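Local coordinates for Non-reducing end beta-L-arabinofuranosidase (Bacteroides thetaiotaomicron, PDB 5MQO), which probably hydrolyses glycosidic bonds of complex plant pectin as a family GH127 glycoside hydrolase of a gut bacterium, at residues A[279-290]-A[294-304]; A[27-35]-A[308-316]. One frame throughout, in Å; residues are numbered along the deposited sequence.

Contact 1 of 2, residues A[279-290]-A[294-304]; sequences DDNQDRIPFRDQ and MGHAVRANYLY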
loop_
_atom_site.group_PDB
_atom_site.type_symbol
_atom_site.label_atom_id
_atom_site.label_comp_id
_atom_site.label_asym_id
_atom_site.label_seq_id
_atom_site.Cartn_x
_atom_site.Cartn_y
_atom_site.Cartn_z
ATOM N N ASP A 279 -7.299 -20.941 -10.406
ATOM C CA ASP A 279 -7.404 -20.138 -9.188
ATOM C C ASP A 279 -6.221 -19.154 -9.128
ATOM O O ASP A 279 -6.365 -17.998 -8.808
ATOM C CB ASP A 279 -7.410 -21.048 -7.944
ATOM C CG ASP A 279 -8.653 -21.935 -7.849
ATOM O OD1 ASP A 279 -9.634 -21.678 -8.609
ATOM O OD2 ASP A 279 -8.625 -22.890 -6.999
ATOM N N ASP A 280 -5.054 -19.645 -9.487
ATOM C CA ASP A 280 -3.822 -18.890 -9.448
ATOM C C ASP A 280 -3.890 -17.625 -10.279
ATOM O O ASP A 280 -3.378 -16.604 -9.848
ATOM C CB ASP A 280 -2.663 -19.780 -9.901
ATOM C CG ASP A 280 -1.334 -19.260 -9.470
ATOM O OD1 ASP A 280 -1.167 -18.775 -8.309
ATOM O OD2 ASP A 280 -0.419 -19.382 -10.289
ATOM N N ASN A 281 -4.560 -17.674 -11.436
ATOM C CA ASN A 281 -4.882 -16.449 -12.203
ATOM C C ASN A 281 -6.327 -15.924 -11.999
ATOM O O ASN A 281 -6.842 -15.173 -12.850
ATOM C CB ASN A 281 -4.562 -16.628 -13.693
ATOM C CG ASN A 281 -4.658 -15.314 -14.474
ATOM O OD1 ASN A 281 -4.180 -14.248 -14.029
ATOM N ND2 ASN A 281 -5.318 -15.377 -15.642
ATOM N N GLN A 282 -6.947 -16.258 -10.858
ATOM C CA GLN A 282 -8.326 -15.866 -10.523
ATOM C C GLN A 282 -9.288 -15.982 -11.735
ATOM O O GLN A 282 -10.121 -15.088 -11.956
ATOM C CB GLN A 282 -8.374 -14.433 -9.974
ATOM C CG GLN A 282 -7.459 -14.111 -8.810
ATOM C CD GLN A 282 -5.970 -14.134 -9.135
ATOM O OE1 GLN A 282 -5.533 -13.622 -10.169
ATOM N NE2 GLN A 282 -5.180 -14.751 -8.251
ATOM N N ASP A 283 -9.155 -17.046 -12.539
ATOM C CA ASP A 283 -9.972 -17.179 -13.747
ATOM C C ASP A 283 -10.451 -18.611 -14.027
ATOM O O ASP A 283 -10.712 -18.942 -15.190
ATOM C CB ASP A 283 -9.289 -16.496 -14.988
ATOM C CG ASP A 283 -8.111 -17.302 -15.612
ATOM O OD1 ASP A 283 -7.653 -18.322 -15.040
ATOM O OD2 ASP A 283 -7.622 -16.888 -16.707
ATOM N N ARG A 284 -10.572 -19.442 -12.978
ATOM C CA ARG A 284 -11.161 -20.787 -13.097
ATOM C C ARG A 284 -12.658 -20.635 -13.358
ATOM O O ARG A 284 -13.223 -21.326 -14.210
ATOM C CB ARG A 284 -10.944 -21.654 -11.838
ATOM C CG ARG A 284 -11.289 -23.134 -12.034
ATOM C CD ARG A 284 -11.812 -23.840 -10.784
ATOM N NE ARG A 284 -10.765 -24.160 -9.798
ATOM C CZ ARG A 284 -10.130 -25.335 -9.664
ATOM N NH1 ARG A 284 -10.396 -26.349 -10.456
ATOM N NH2 ARG A 284 -9.200 -25.503 -8.717
ATOM N N ILE A 285 -13.263 -19.703 -12.633
ATOM C CA ILE A 285 -14.694 -19.393 -12.696
ATOM C C ILE A 285 -14.862 -17.909 -13.021
ATOM O O ILE A 285 -13.940 -17.128 -12.817
ATOM C CB ILE A 285 -15.403 -19.774 -11.362
ATOM C CG1 ILE A 285 -15.044 -18.794 -10.203
ATOM C CG2 ILE A 285 -15.058 -21.220 -10.994
ATOM C CD1 ILE A 285 -15.439 -19.251 -8.809
ATOM N N PRO A 286 -16.033 -17.507 -13.535
ATOM C CA PRO A 286 -16.269 -16.080 -13.785
ATOM C C PRO A 286 -16.098 -15.177 -12.574
ATOM O O PRO A 286 -16.198 -15.632 -11.456
ATOM C CB PRO A 286 -17.724 -16.065 -14.240
ATOM C CG PRO A 286 -17.847 -17.362 -14.949
ATOM C CD PRO A 286 -17.133 -18.320 -14.071
ATOM N N PHE A 287 -15.857 -13.895 -12.793
ATOM C CA PHE A 287 -15.655 -12.999 -11.667
ATOM C C PHE A 287 -16.872 -12.909 -10.770
ATOM O O PHE A 287 -16.730 -12.829 -9.556
ATOM C CB PHE A 287 -15.197 -11.602 -12.061
ATOM C CG PHE A 287 -14.976 -10.732 -10.874
ATOM C CD1 PHE A 287 -13.885 -10.957 -10.040
ATOM C CD2 PHE A 287 -15.914 -9.765 -10.505
ATOM C CE1 PHE A 287 -13.697 -10.174 -8.889
ATOM C CE2 PHE A 287 -15.755 -9.008 -9.349
ATOM C CZ PHE A 287 -14.650 -9.199 -8.544
ATOM N N ARG A 288 -18.065 -12.967 -11.342
ATOM C CA ARG A 288 -19.278 -12.732 -10.546
ATOM C C ARG A 288 -19.614 -13.885 -9.617
ATOM O O ARG A 288 -20.407 -13.709 -8.704
ATOM C CB ARG A 288 -20.443 -12.352 -11.452
ATOM C CG ARG A 288 -20.160 -11.054 -12.188
ATOM C CD ARG A 288 -21.319 -10.569 -13.056
ATOM N NE ARG A 288 -21.094 -9.203 -13.527
ATOM C CZ ARG A 288 -20.202 -8.850 -14.463
ATOM N NH1 ARG A 288 -19.409 -9.747 -15.085
ATOM N NH2 ARG A 288 -20.089 -7.566 -14.789
ATOM N N ASP A 289 -18.983 -15.041 -9.832
ATOM C CA ASP A 289 -19.094 -16.209 -8.934
ATOM C C ASP A 289 -18.072 -16.205 -7.808
ATOM O O ASP A 289 -18.186 -17.007 -6.912
ATOM C CB ASP A 289 -18.966 -17.531 -9.719
ATOM C CG ASP A 289 -20.027 -17.678 -10.807
ATOM O OD1 ASP A 289 -21.233 -17.580 -10.488
ATOM O OD2 ASP A 289 -19.656 -17.892 -11.984
ATOM N N GLN A 290 -17.082 -15.319 -7.853
ATOM C CA GLN A 290 -16.009 -15.264 -6.861
ATOM C C GLN A 290 -16.417 -14.439 -5.683
ATOM O O GLN A 290 -16.675 -13.245 -5.842
ATOM C CB GLN A 290 -14.754 -14.630 -7.452
ATOM C CG GLN A 290 -14.074 -15.484 -8.512
ATOM C CD GLN A 290 -12.867 -14.794 -9.136
ATOM O OE1 GLN A 290 -12.067 -14.133 -8.456
ATOM N NE2 GLN A 290 -12.717 -14.977 -10.437
ATOM N N MET A 294 -8.207 -15.472 -3.830
ATOM C CA MET A 294 -7.865 -16.719 -4.482
ATOM C C MET A 294 -6.415 -17.152 -4.659
ATOM O O MET A 294 -5.996 -18.199 -4.086
ATOM C CB MET A 294 -8.522 -16.719 -5.835
ATOM C CG MET A 294 -8.822 -18.111 -6.332
ATOM S SD MET A 294 -10.288 -18.047 -7.329
ATOM C CE MET A 294 -11.640 -18.157 -6.139
ATOM N N GLY A 295 -5.655 -16.460 -5.503
ATOM C CA GLY A 295 -4.414 -17.130 -5.997
ATOM C C GLY A 295 -3.160 -16.328 -5.796
ATOM O O GLY A 295 -2.895 -15.911 -4.694
ATOM N N HIS A 296 -2.393 -16.135 -6.864
ATOM C CA HIS A 296 -1.292 -15.173 -6.886
ATOM C C HIS A 296 -1.774 -13.785 -6.381
ATOM O O HIS A 296 -2.616 -13.163 -7.023
ATOM C CB HIS A 296 -0.759 -15.065 -8.314
ATOM C CG HIS A 296 0.504 -14.276 -8.440
ATOM N ND1 HIS A 296 1.683 -14.833 -8.876
ATOM C CD2 HIS A 296 0.772 -12.977 -8.208
ATOM C CE1 HIS A 296 2.629 -13.914 -8.891
ATOM N NE2 HIS A 296 2.098 -12.776 -8.491
ATOM N N ALA A 297 -1.223 -13.298 -5.262
ATOM C CA ALA A 297 -1.856 -12.201 -4.544
ATOM C C ALA A 297 -1.792 -10.849 -5.275
ATOM O O ALA A 297 -2.694 -10.040 -5.180
ATOM C CB ALA A 297 -1.332 -12.117 -3.122
ATOM N N VAL A 298 -0.737 -10.640 -6.041
ATOM C CA VAL A 298 -0.573 -9.434 -6.859
ATOM C C VAL A 298 -1.693 -9.406 -7.914
ATOM O O VAL A 298 -2.447 -8.436 -8.002
ATOM C CB VAL A 298 0.820 -9.353 -7.579
ATOM C CG1 VAL A 298 0.986 -7.992 -8.252
ATOM C CG2 VAL A 298 1.981 -9.571 -6.632
ATOM N N ARG A 299 -1.797 -10.481 -8.695
ATOM C CA ARG A 299 -2.833 -10.602 -9.709
ATOM C C ARG A 299 -4.216 -10.423 -9.081
ATOM O O ARG A 299 -5.037 -9.677 -9.600
ATOM C CB ARG A 299 -2.718 -11.940 -10.445
ATOM C CG ARG A 299 -1.457 -12.109 -11.315
ATOM C CD ARG A 299 -1.535 -13.281 -12.295
ATOM N NE ARG A 299 -0.410 -14.227 -12.189
ATOM C CZ ARG A 299 -0.331 -15.435 -12.804
ATOM N NH1 ARG A 299 -1.288 -15.898 -13.631
ATOM N NH2 ARG A 299 0.740 -16.197 -12.609
ATOM N N ALA A 300 -4.440 -11.073 -7.942
ATOM C CA ALA A 300 -5.690 -10.972 -7.192
ATOM C C ALA A 300 -6.040 -9.532 -6.825
ATOM O O ALA A 300 -7.112 -9.006 -7.124
ATOM C CB ALA A 300 -5.566 -11.777 -5.917
ATOM N N ASN A 301 -5.119 -8.910 -6.125
ATOM C CA ASN A 301 -5.395 -7.642 -5.536
ATOM C C ASN A 301 -5.523 -6.575 -6.623
ATOM O O ASN A 301 -6.443 -5.769 -6.540
ATOM C CB ASN A 301 -4.336 -7.293 -4.515
ATOM C CG ASN A 301 -4.467 -8.079 -3.227
ATOM O OD1 ASN A 301 -5.464 -8.761 -2.973
ATOM N ND2 ASN A 301 -3.451 -7.961 -2.376
ATOM N N TYR A 302 -4.659 -6.597 -7.646
ATOM C CA TYR A 302 -4.786 -5.661 -8.782
ATOM C C TYR A 302 -6.103 -5.851 -9.541
ATOM O O TYR A 302 -6.713 -4.871 -9.940
ATOM C CB TYR A 302 -3.563 -5.706 -9.731
ATOM C CG TYR A 302 -2.382 -4.890 -9.234
ATOM C CD1 TYR A 302 -2.281 -3.548 -9.517
ATOM C CD2 TYR A 302 -1.410 -5.444 -8.442
ATOM C CE1 TYR A 302 -1.220 -2.776 -9.046
ATOM C CE2 TYR A 302 -0.350 -4.692 -7.971
ATOM C CZ TYR A 302 -0.252 -3.355 -8.277
ATOM O OH TYR A 302 0.806 -2.604 -7.806
ATOM N N LEU A 303 -6.548 -7.106 -9.695
ATOM C CA LEU A 303 -7.903 -7.402 -10.223
ATOM C C LEU A 303 -8.938 -6.717 -9.391
ATOM O O LEU A 303 -9.747 -5.989 -9.931
ATOM C CB LEU A 303 -8.238 -8.902 -10.238
ATOM C CG LEU A 303 -9.703 -9.356 -10.455
ATOM C CD1 LEU A 303 -10.239 -8.941 -11.800
ATOM C CD2 LEU A 303 -9.842 -10.860 -10.347
ATOM N N TYR A 304 -8.905 -6.948 -8.079
ATOM C CA TYR A 304 -9.956 -6.416 -7.200
ATOM C C TYR A 304 -10.031 -4.872 -7.277
ATOM O O TYR A 304 -11.125 -4.293 -7.351
ATOM C CB TYR A 304 -9.838 -6.926 -5.734
ATOM C CG TYR A 304 -9.669 -8.408 -5.596
ATOM C CD1 TYR A 304 -10.288 -9.276 -6.475
ATOM C CD2 TYR A 304 -8.869 -8.951 -4.583
ATOM C CE1 TYR A 304 -10.125 -10.635 -6.373
ATOM C CE2 TYR A 304 -8.716 -10.325 -4.462
ATOM C CZ TYR A 304 -9.348 -11.159 -5.368
ATOM O OH TYR A 304 -9.232 -12.520 -5.313
#
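His-296 and Asp-280 make the main hydrogen bond here: His-296 N gives its hydrogen to Asp-280 O at 3.2 Å, arriving in the carbonyl plane on a lone pair. The same N-H also makes a weak hydrogen bond to Asp-280 OD1, which the first torsion (CG anti to the backbone N, chi1 -161°) brings round to that side, although the carboxylate has its strongest partner in His-364. Further along, Arg-299 NH1 makes a long, weak bond of 3.4 Å to Asn-281 OD1. It is nearly straight, 172°, with the oxygen at the guanidinium edge and the amide and guanidinium planes turned 48° apart.

Opposite charges also come near each other without forming a salt bridge. Asp-280 OD2 sits 4.1 Å from Arg-299 NH2, well out of the guanidinium plane, so no N-H aims at it. Within 279-290, Arg-284 grips Asp-279 side-on with two nitrogens, and Asp-279 also bonds Ser-349.

Packing and one CA-H...O contact complete the interface. Gln-282, kinked at chi2, lays its amide over the start of the helix, with OE1 3.3 Å from Arg-299 CB. Its CB meets Leu-303 CD2 at 3.9 Å, and the Gln-282 and Met-294 side chains slide past each other in opposite directions. Met-294 CG presses on Asp-279 CB at 3.6 Å, and beside it Gly-295 CA makes a CA-H...O contact of 3.5 Å with Asp-279 O. Phe-287 CD1 packs on Leu-303 CD2 at 4.1 Å, and its ring edge meets the edge of Tyr-304; helix 317-333 touches both side chains.

With His-296 at the N-cap position of helix 297-314, this is a helix start bound to the turn of its own preceding loop, within the (alpha/alpha)6-barrel catalytic domain expected of GH127.

Contact 2 of 2, residues A[27-35]-A[308-316]; sequences DMSQSRYAK and ADVYAETGE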
loop_
_atom_site.group_PDB
_atom_site.type_symbol
_atom_site.label_atom_id
_atom_site.label_comp_id
_atom_site.label_asym_id
_atom_site.label_seq_id
_atom_site.Cartn_x
_atom_site.Cartn_y
_atom_site.Cartn_z
ATOM N N ASP A 27 -8.486 9.941 -10.522
ATOM C CA ASP A 27 -9.492 10.929 -10.633
ATOM C C ASP A 27 -10.899 10.354 -10.774
ATOM O O ASP A 27 -11.410 10.236 -11.887
ATOM C CB ASP A 27 -9.134 11.759 -11.842
ATOM C CG ASP A 27 -10.003 12.943 -11.995
ATOM O OD1 ASP A 27 -10.649 13.331 -11.000
ATOM O OD2 ASP A 27 -10.018 13.481 -13.122
ATOM N N MET A 28 -11.544 10.061 -9.644
ATOM C CA MET A 28 -12.967 9.678 -9.610
ATOM C C MET A 28 -13.918 10.909 -9.551
ATOM O O MET A 28 -15.089 10.803 -9.207
ATOM C CB MET A 28 -13.221 8.720 -8.436
ATOM C CG MET A 28 -12.428 7.438 -8.573
ATOM S SD MET A 28 -12.654 6.071 -7.419
ATOM C CE MET A 28 -14.405 6.081 -7.241
ATOM N N SER A 29 -13.421 12.076 -9.940
ATOM C CA SER A 29 -14.166 13.313 -9.798
ATOM C C SER A 29 -15.440 13.381 -10.658
ATOM O O SER A 29 -16.392 14.015 -10.254
ATOM C CB SER A 29 -13.242 14.481 -10.101
ATOM O OG SER A 29 -12.828 14.430 -11.458
ATOM N N GLN A 30 -15.446 12.711 -11.815
ATOM C CA GLN A 30 -16.636 12.566 -12.690
ATOM C C GLN A 30 -17.330 11.213 -12.557
ATOM O O GLN A 30 -18.270 10.938 -13.296
ATOM C CB GLN A 30 -16.259 12.697 -14.179
ATOM C CG GLN A 30 -15.355 13.858 -14.545
ATOM C CD GLN A 30 -16.073 15.192 -14.488
ATOM O OE1 GLN A 30 -16.962 15.447 -15.293
ATOM N NE2 GLN A 30 -15.694 16.052 -13.530
ATOM N N SER A 31 -16.867 10.353 -11.664
ATOM C CA SER A 31 -17.354 8.979 -11.649
ATOM C C SER A 31 -18.735 8.930 -10.999
ATOM O O SER A 31 -18.897 9.448 -9.921
ATOM C CB SER A 31 -16.350 8.080 -10.928
ATOM O OG SER A 31 -15.124 8.087 -11.634
ATOM N N ARG A 32 -19.720 8.319 -11.651
ATOM C CA ARG A 32 -21.127 8.486 -11.256
ATOM C C ARG A 32 -21.472 7.887 -9.907
ATOM O O ARG A 32 -22.391 8.357 -9.268
ATOM C CB ARG A 32 -22.062 7.863 -12.288
ATOM C CG ARG A 32 -21.865 8.352 -13.727
ATOM C CD ARG A 32 -21.724 7.177 -14.697
ATOM N NE ARG A 32 -21.718 7.564 -16.116
ATOM C CZ ARG A 32 -21.619 6.717 -17.155
ATOM N NH1 ARG A 32 -21.517 5.388 -16.975
ATOM N NH2 ARG A 32 -21.619 7.211 -18.396
ATOM N N TYR A 33 -20.749 6.844 -9.487
ATOM C CA TYR A 33 -21.015 6.147 -8.225
ATOM C C TYR A 33 -19.801 6.209 -7.304
ATOM O O TYR A 33 -19.574 5.326 -6.483
ATOM C CB TYR A 33 -21.394 4.690 -8.506
ATOM C CG TYR A 33 -22.475 4.535 -9.543
ATOM C CD1 TYR A 33 -22.162 4.477 -10.910
ATOM C CD2 TYR A 33 -23.826 4.464 -9.167
ATOM C CE1 TYR A 33 -23.163 4.353 -11.873
ATOM C CE2 TYR A 33 -24.833 4.333 -10.125
ATOM C CZ TYR A 33 -24.491 4.287 -11.468
ATOM O OH TYR A 33 -25.473 4.163 -12.386
ATOM N N ALA A 34 -19.010 7.257 -7.438
ATOM C CA ALA A 34 -17.975 7.536 -6.484
ATOM C C ALA A 34 -18.607 8.447 -5.451
ATOM O O ALA A 34 -19.635 9.072 -5.730
ATOM C CB ALA A 34 -16.819 8.236 -7.164
ATOM N N LYS A 35 -18.001 8.505 -4.273
ATOM C CA LYS A 35 -18.417 9.406 -3.201
ATOM C C LYS A 35 -17.355 10.424 -2.824
ATOM O O LYS A 35 -17.675 11.513 -2.337
ATOM C CB LYS A 35 -18.816 8.585 -1.979
ATOM C CG LYS A 35 -19.781 7.471 -2.356
ATOM C CD LYS A 35 -20.822 7.162 -1.292
ATOM C CE LYS A 35 -22.178 6.930 -1.958
ATOM N NZ LYS A 35 -23.227 6.831 -0.917
ATOM N N ALA A 308 -13.133 -2.412 -8.785
ATOM C CA ALA A 308 -13.667 -1.302 -8.024
ATOM C C ALA A 308 -13.692 -0.065 -8.868
ATOM O O ALA A 308 -14.648 0.700 -8.833
ATOM C CB ALA A 308 -12.849 -1.060 -6.788
ATOM N N ASP A 309 -12.634 0.109 -9.647
ATOM C CA ASP A 309 -12.579 1.173 -10.650
ATOM C C ASP A 309 -13.691 1.080 -11.711
ATOM O O ASP A 309 -14.303 2.092 -12.057
ATOM C CB ASP A 309 -11.183 1.237 -11.291
ATOM C CG ASP A 309 -10.263 2.198 -10.576
ATOM O OD1 ASP A 309 -10.780 3.117 -9.903
ATOM O OD2 ASP A 309 -9.029 2.055 -10.711
ATOM N N VAL A 310 -13.994 -0.121 -12.198
ATOM C CA VAL A 310 -15.143 -0.286 -13.106
ATOM C C VAL A 310 -16.432 0.004 -12.369
ATOM O O VAL A 310 -17.284 0.728 -12.906
ATOM C CB VAL A 310 -15.193 -1.666 -13.783
ATOM C CG1 VAL A 310 -16.530 -1.886 -14.519
ATOM C CG2 VAL A 310 -14.000 -1.789 -14.736
ATOM N N TYR A 311 -16.556 -0.493 -11.132
ATOM C CA TYR A 311 -17.755 -0.210 -10.333
ATOM C C TYR A 311 -17.981 1.297 -10.169
ATOM O O TYR A 311 -19.109 1.762 -10.272
ATOM C CB TYR A 311 -17.739 -0.901 -8.966
ATOM C CG TYR A 311 -18.922 -0.457 -8.174
ATOM C CD1 TYR A 311 -20.184 -1.016 -8.395
ATOM C CD2 TYR A 311 -18.816 0.618 -7.282
ATOM C CE1 TYR A 311 -21.302 -0.553 -7.701
ATOM C CE2 TYR A 311 -19.915 1.083 -6.586
ATOM C CZ TYR A 311 -21.141 0.501 -6.791
ATOM O OH TYR A 311 -22.172 1.017 -6.078
ATOM N N ALA A 312 -16.908 2.053 -9.939
ATOM C CA ALA A 312 -17.006 3.512 -9.796
ATOM C C ALA A 312 -17.743 4.179 -10.953
ATOM O O ALA A 312 -18.396 5.197 -10.756
ATOM C CB ALA A 312 -15.624 4.128 -9.676
ATOM N N GLU A 313 -17.591 3.595 -12.143
ATOM C CA GLU A 313 -18.163 4.110 -13.371
ATOM C C GLU A 313 -19.508 3.493 -13.698
ATOM O O GLU A 313 -20.376 4.216 -14.151
ATOM C CB GLU A 313 -17.188 3.902 -14.562
ATOM C CG GLU A 313 -15.742 4.339 -14.303
ATOM C CD GLU A 313 -15.605 5.790 -13.834
ATOM O OE1 GLU A 313 -16.456 6.651 -14.228
ATOM O OE2 GLU A 313 -14.626 6.081 -13.084
ATOM N N THR A 314 -19.685 2.183 -13.489
ATOM C CA THR A 314 -20.927 1.458 -13.929
ATOM C C THR A 314 -22.075 1.297 -12.903
ATOM O O THR A 314 -23.226 1.042 -13.289
ATOM C CB THR A 314 -20.610 0.028 -14.473
ATOM O OG1 THR A 314 -20.222 -0.853 -13.401
ATOM C CG2 THR A 314 -19.515 0.070 -15.559
ATOM N N GLY A 315 -21.747 1.378 -11.609
ATOM C CA GLY A 315 -22.713 1.197 -10.525
ATOM C C GLY A 315 -23.382 -0.153 -10.476
ATOM O O GLY A 315 -24.438 -0.275 -9.879
ATOM N N GLU A 316 -22.764 -1.179 -11.073
ATOM C CA GLU A 316 -23.328 -2.538 -11.104
ATOM C C GLU A 316 -23.219 -3.149 -9.725
ATOM O O GLU A 316 -22.156 -3.539 -9.303
ATOM C CB GLU A 316 -22.600 -3.417 -12.130
ATOM C CG GLU A 316 -23.319 -4.747 -12.460
ATOM C CD GLU A 316 -22.426 -5.734 -13.210
ATOM O OE1 GLU A 316 -21.308 -5.290 -13.583
ATOM O OE2 GLU A 316 -22.821 -6.920 -13.417
#
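Tyr-33 lies against the last turn of helix 297-314, and its ring rests flat on Gly-315. Its backbone N first donates to Ala-312 O at 3.1 Å, which ties the loop to the helix end. From there CB passes Ala-312 O at 3.8 Å and brushes the ring of Tyr-311. With CG anti to the carbonyl carbon (chi1 -50°), the ring swings over the end of the helix. CD1 comes down on Gly-315 N at 3.2 Å, CE1 reaches Thr-314 C at 3.4 Å, and the tip, OH, is 4.0 Å from Thr-314 O. Gly-315 CA stands 3.3 Å from the centroid of the Tyr-33 ring and only 10° off its normal, a CH-pi contact made possible by the bare backbone of Gly-315, while the oxygens of Ala-312 and Glu-313 lie at the ring edge.

The neighbours of Tyr-33 hold the same turn. Arg-32 NH1 reaches Glu-313 O at 3.3 Å, with the donor above the carbonyl plane. Ser-31 OG gives a short bond of 2.5 Å to Glu-313 OE2 on its syn side; that oxygen also takes a salt bridge from Arg-253, so two donors fix the carboxylate. Deeper in, the methyl of Met-28 packs on Ala-312 CB, with helices 243-255 and 382-399 also touching Met-28.

Gly-315 leaves the helix with positive phi: this is a helix C-terminus whose last-turn carbonyls of Ala-312 and Glu-313 are bonded by the N-terminal segment 27-35, on a catalytic domain consistent with an (alpha/alpha)6 barrel.

How the contacts relate
Both contacts use helix 297-314, contact 1 at its start and contact 2 at its end, with centres about 21 Å apart. In sequence, 27-35 comes first, then 279-290, 294-304 and 308-316, so contact 1 is nested inside the long loop closed by contact 2. Contact 1 is local, three residues separating its segments; contact 2 brings the N-terminal segment back across 272 residues, a span that holds seven helices, from 50-69 to 258-270, and most of helix 297-314. The two meet directly through a salt bridge from Arg-288 to Glu-316. Together they hold both ends of one helix, which helices 317-333 and 382-399 flank.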